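PDB 6A2F: alanine racemase, biosynthetic from Pseudomonas aeruginosa PAO1, which belongs to the alanine racemase family, joining a TIM-barrel N-terminal domain to a largely beta-stranded C-terminal domain. Local coordinates for residues 73-78 with 151-156. Numbering follows the deposited sequence.
Sequences SARILL and VRELNL
Arg75 and Glu153 reach toward each other from backbones that never pair: their CA atoms, the nearest across 73-78 and 151-156, are 12.1 Å apart, so side chains alone bridge the gap. The guanidinium grips the carboxylate end-on in a two-pronged salt bridge, with NH1 of Arg75 2.9 Å from OE1 of Glu153 and NH2 of Arg75 3.1 Å from OE2 of Glu153. Both N-H bonds run nearly straight (near 170°) to the syn sides of the oxygens, and the two flat groups are 22° from coplanar. CG anti to the backbone N carries the Arg75 chain out from its strand, and the bend at chi3 turns the guanidinium edge toward the carboxylate. Asn155 ND2 adds a second grip on Glu153 OE1 at 3.0 Å, from the anti side and the opposite face of the carboxylate plane to NH1, which should limit rotation of that group. Asp97 forms another salt bridge with Arg75 NH1, while Arg152 NH2 makes a long one to Glu153 OE2 (3.7 Å). Inside the TIM-barrel domain, the network links strands 75-78 and 151-157, separated around the barrel by strands 98-100 and 118-123; Asn119 touches Arg75 and Glu153, while Ile76 packs on helix 61-70 and Leu154 on helix 135-145.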
ATOM      1  N   SER A  73      -2.014 -23.925  20.949  1.00 10.52           N
ATOM      2  CA  SER A  73      -1.623 -25.273  20.523  1.00 10.46           C
ATOM      3  C   SER A  73      -1.555 -25.506  19.009  1.00 10.42           C
ATOM      4  O   SER A  73      -1.004 -26.514  18.567  1.00 10.62           O
ATOM      5  CB  SER A  73      -2.545 -26.309  21.166  1.00 10.36           C
ATOM      6  OG  SER A  73      -3.897 -25.958  20.956  1.00 10.44           O
ATOM      7  N   ALA A  74      -2.111 -24.590  18.219  1.00 10.23           N
ATOM      8  CA  ALA A  74      -2.201 -24.801  16.776  1.00 10.07           C
ATOM      9  C   ALA A  74      -0.834 -24.893  16.095  1.00 10.01           C
ATOM     10  O   ALA A  74       0.146 -24.272  16.535  1.00 10.01           O
ATOM     11  CB  ALA A  74      -3.038 -23.715  16.126  1.00 10.11           C
ATOM     12  N   ARG A  75      -0.784 -25.684  15.025  1.00  9.75           N
ATOM     13  CA  ARG A  75       0.384 -25.755  14.159  1.00  9.57           C
ATOM     14  C   ARG A  75       0.568 -24.409  13.436  1.00  9.37           C
ATOM     15  O   ARG A  75      -0.355 -23.911  12.790  1.00  9.33           O
ATOM     16  CB  ARG A  75       0.222 -26.893  13.145  1.00  9.57           C
ATOM     17  CG  ARG A  75       1.498 -27.251  12.397  1.00  9.65           C
ATOM     18  CD  ARG A  75       1.227 -28.149  11.199  1.00  9.67           C
ATOM     19  NE  ARG A  75       1.052 -29.567  11.544  1.00  9.71           N
ATOM     20  CZ  ARG A  75       1.997 -30.500  11.432  1.00  9.64           C
ATOM     21  NH1 ARG A  75       3.214 -30.180  11.003  1.00  9.60           N
ATOM     22  NH2 ARG A  75       1.725 -31.757  11.754  1.00  9.54           N
ATOM     23  N   ILE A  76       1.749 -23.815  13.587  1.00  9.15           N
ATOM     24  CA  ILE A  76       2.097 -22.580  12.878  1.00  8.95           C
ATOM     25  C   ILE A  76       3.362 -22.795  12.041  1.00  8.80           C
ATOM     26  O   ILE A  76       4.434 -23.087  12.570  1.00  8.83           O
ATOM     27  CB  ILE A  76       2.288 -21.370  13.831  1.00  8.90           C
ATOM     28  CG1 ILE A  76       1.085 -21.199  14.772  1.00  8.82           C
ATOM     29  CG2 ILE A  76       2.516 -20.094  13.027  1.00  8.85           C
ATOM     30  CD1 ILE A  76       1.336 -20.273  15.945  1.00  8.70           C
ATOM     31  N   LEU A  77       3.220 -22.650  10.729  1.00  8.70           N
ATOM     32  CA  LEU A  77       4.321 -22.830   9.793  1.00  8.57           C
ATOM     33  C   LEU A  77       4.933 -21.494   9.380  1.00  8.47           C
ATOM     34  O   LEU A  77       4.228 -20.600   8.932  1.00  8.37           O
ATOM     35  CB  LEU A  77       3.820 -23.571   8.552  1.00  8.56           C
ATOM     36  CG  LEU A  77       4.756 -23.675   7.347  1.00  8.57           C
ATOM     37  CD1 LEU A  77       5.978 -24.508   7.691  1.00  8.48           C
ATOM     38  CD2 LEU A  77       4.010 -24.267   6.161  1.00  8.55           C
ATOM     39  N   LEU A  78       6.246 -21.368   9.553  1.00  8.52           N
ATOM     40  CA  LEU A  78       6.998 -20.259   8.974  1.00  8.53           C
ATOM     41  C   LEU A  78       7.350 -20.635   7.537  1.00  8.59           C
ATOM     42  O   LEU A  78       8.197 -21.499   7.308  1.00  8.57           O
ATOM     43  CB  LEU A  78       8.284 -19.994   9.760  1.00  8.51           C
ATOM     44  CG  LEU A  78       8.253 -19.546  11.224  1.00  8.57           C
ATOM     45  CD1 LEU A  78       9.652 -19.662  11.820  1.00  8.53           C
ATOM     46  CD2 LEU A  78       7.723 -18.128  11.370  1.00  8.48           C
ATOM     47  N   VAL A 151      14.924 -32.524  15.204  1.00 12.08           N
ATOM     48  CA  VAL A 151      13.868 -32.620  14.215  1.00 11.94           C
ATOM     49  C   VAL A 151      12.778 -33.564  14.683  1.00 12.03           C
ATOM     50  O   VAL A 151      13.049 -34.693  15.055  1.00 11.98           O
ATOM     51  CB  VAL A 151      14.400 -33.136  12.867  1.00 11.84           C
ATOM     52  CG1 VAL A 151      13.259 -33.332  11.889  1.00 11.79           C
ATOM     53  CG2 VAL A 151      15.449 -32.199  12.298  1.00 11.74           C
ATOM     54  N   ARG A 152      11.542 -33.091  14.691  1.00 12.03           N
ATOM     55  CA  ARG A 152      10.452 -33.948  15.092  1.00 11.95           C
ATOM     56  C   ARG A 152       9.812 -34.542  13.844  1.00 11.85           C
ATOM     57  O   ARG A 152       9.786 -35.743  13.658  1.00 11.97           O
ATOM     58  CB  ARG A 152       9.437 -33.136  15.883  1.00 12.01           C
ATOM     59  CG  ARG A 152       8.226 -33.912  16.346  1.00 12.07           C
ATOM     60  CD  ARG A 152       7.225 -32.976  16.994  1.00 12.17           C
ATOM     61  NE  ARG A 152       6.007 -33.671  17.377  1.00 12.20           N
ATOM     62  CZ  ARG A 152       5.004 -33.923  16.550  1.00 12.21           C
ATOM     63  NH1 ARG A 152       3.938 -34.565  16.984  1.00 12.27           N
ATOM     64  NH2 ARG A 152       5.072 -33.537  15.289  1.00 12.08           N
ATOM     65  N   GLU A 153       9.403 -33.683  12.933  1.00 11.63           N
ATOM     66  CA  GLU A 153       8.793 -34.126  11.702  1.00 11.42           C
ATOM     67  C   GLU A 153       9.674 -33.659  10.585  1.00 11.31           C
ATOM     68  O   GLU A 153      10.103 -32.520  10.585  1.00 11.34           O
ATOM     69  CB  GLU A 153       7.436 -33.460  11.497  1.00 11.36           C
ATOM     70  CG  GLU A 153       6.203 -34.278  11.820  1.00 11.41           C
ATOM     71  CD  GLU A 153       4.925 -33.529  11.488  1.00 11.50           C
ATOM     72  OE1 GLU A 153       5.007 -32.451  10.891  1.00 11.51           O
ATOM     73  OE2 GLU A 153       3.832 -34.005  11.821  1.00 11.53           O
ATOM     74  N   LEU A 154      10.006 -34.547   9.665  1.00 11.17           N
ATOM     75  CA  LEU A 154      10.748 -34.093   8.495  1.00 11.13           C
ATOM     76  C   LEU A 154       9.798 -34.133   7.300  1.00 11.09           C
ATOM     77  O   LEU A 154       9.224 -35.176   6.986  1.00 11.17           O
ATOM     78  CB  LEU A 154      12.015 -34.920   8.257  1.00 11.07           C
ATOM     79  CG  LEU A 154      13.007 -34.340   7.234  1.00 11.18           C
ATOM     80  CD1 LEU A 154      13.422 -32.910   7.576  1.00 11.06           C
ATOM     81  CD2 LEU A 154      14.234 -35.232   7.086  1.00 11.13           C
ATOM     82  N   ASN A 155       9.624 -32.980   6.661  1.00 10.98           N
ATOM     83  CA  ASN A 155       8.566 -32.781   5.675  1.00 10.98           C
ATOM     84  C   ASN A 155       9.089 -32.222   4.355  1.00 11.00           C
ATOM     85  O   ASN A 155      10.240 -31.778   4.271  1.00 11.08           O
ATOM     86  CB  ASN A 155       7.484 -31.855   6.247  1.00 10.90           C
ATOM     87  CG  ASN A 155       6.862 -32.395   7.521  1.00 10.93           C
ATOM     88  OD1 ASN A 155       6.837 -33.603   7.756  1.00 10.97           O
ATOM     89  ND2 ASN A 155       6.354 -31.498   8.354  1.00 10.86           N
ATOM     90  N   LEU A 156       8.244 -32.256   3.326  1.00 10.91           N
ATOM     91  CA  LEU A 156       8.592 -31.697   2.022  1.00 10.91           C
ATOM     92  C   LEU A 156       7.602 -30.616   1.590  1.00 11.03           C
ATOM     93  O   LEU A 156       6.382 -30.799   1.688  1.00 11.11           O
ATOM     94  CB  LEU A 156       8.689 -32.799   0.960  1.00 10.74           C
ATOM     95  CG  LEU A 156       9.058 -32.382  -0.472  1.00 10.65           C
ATOM     96  CD1 LEU A 156      10.504 -31.918  -0.569  1.00 10.53           C
ATOM     97  CD2 LEU A 156       8.784 -33.503  -1.465  1.00 10.61           C
TER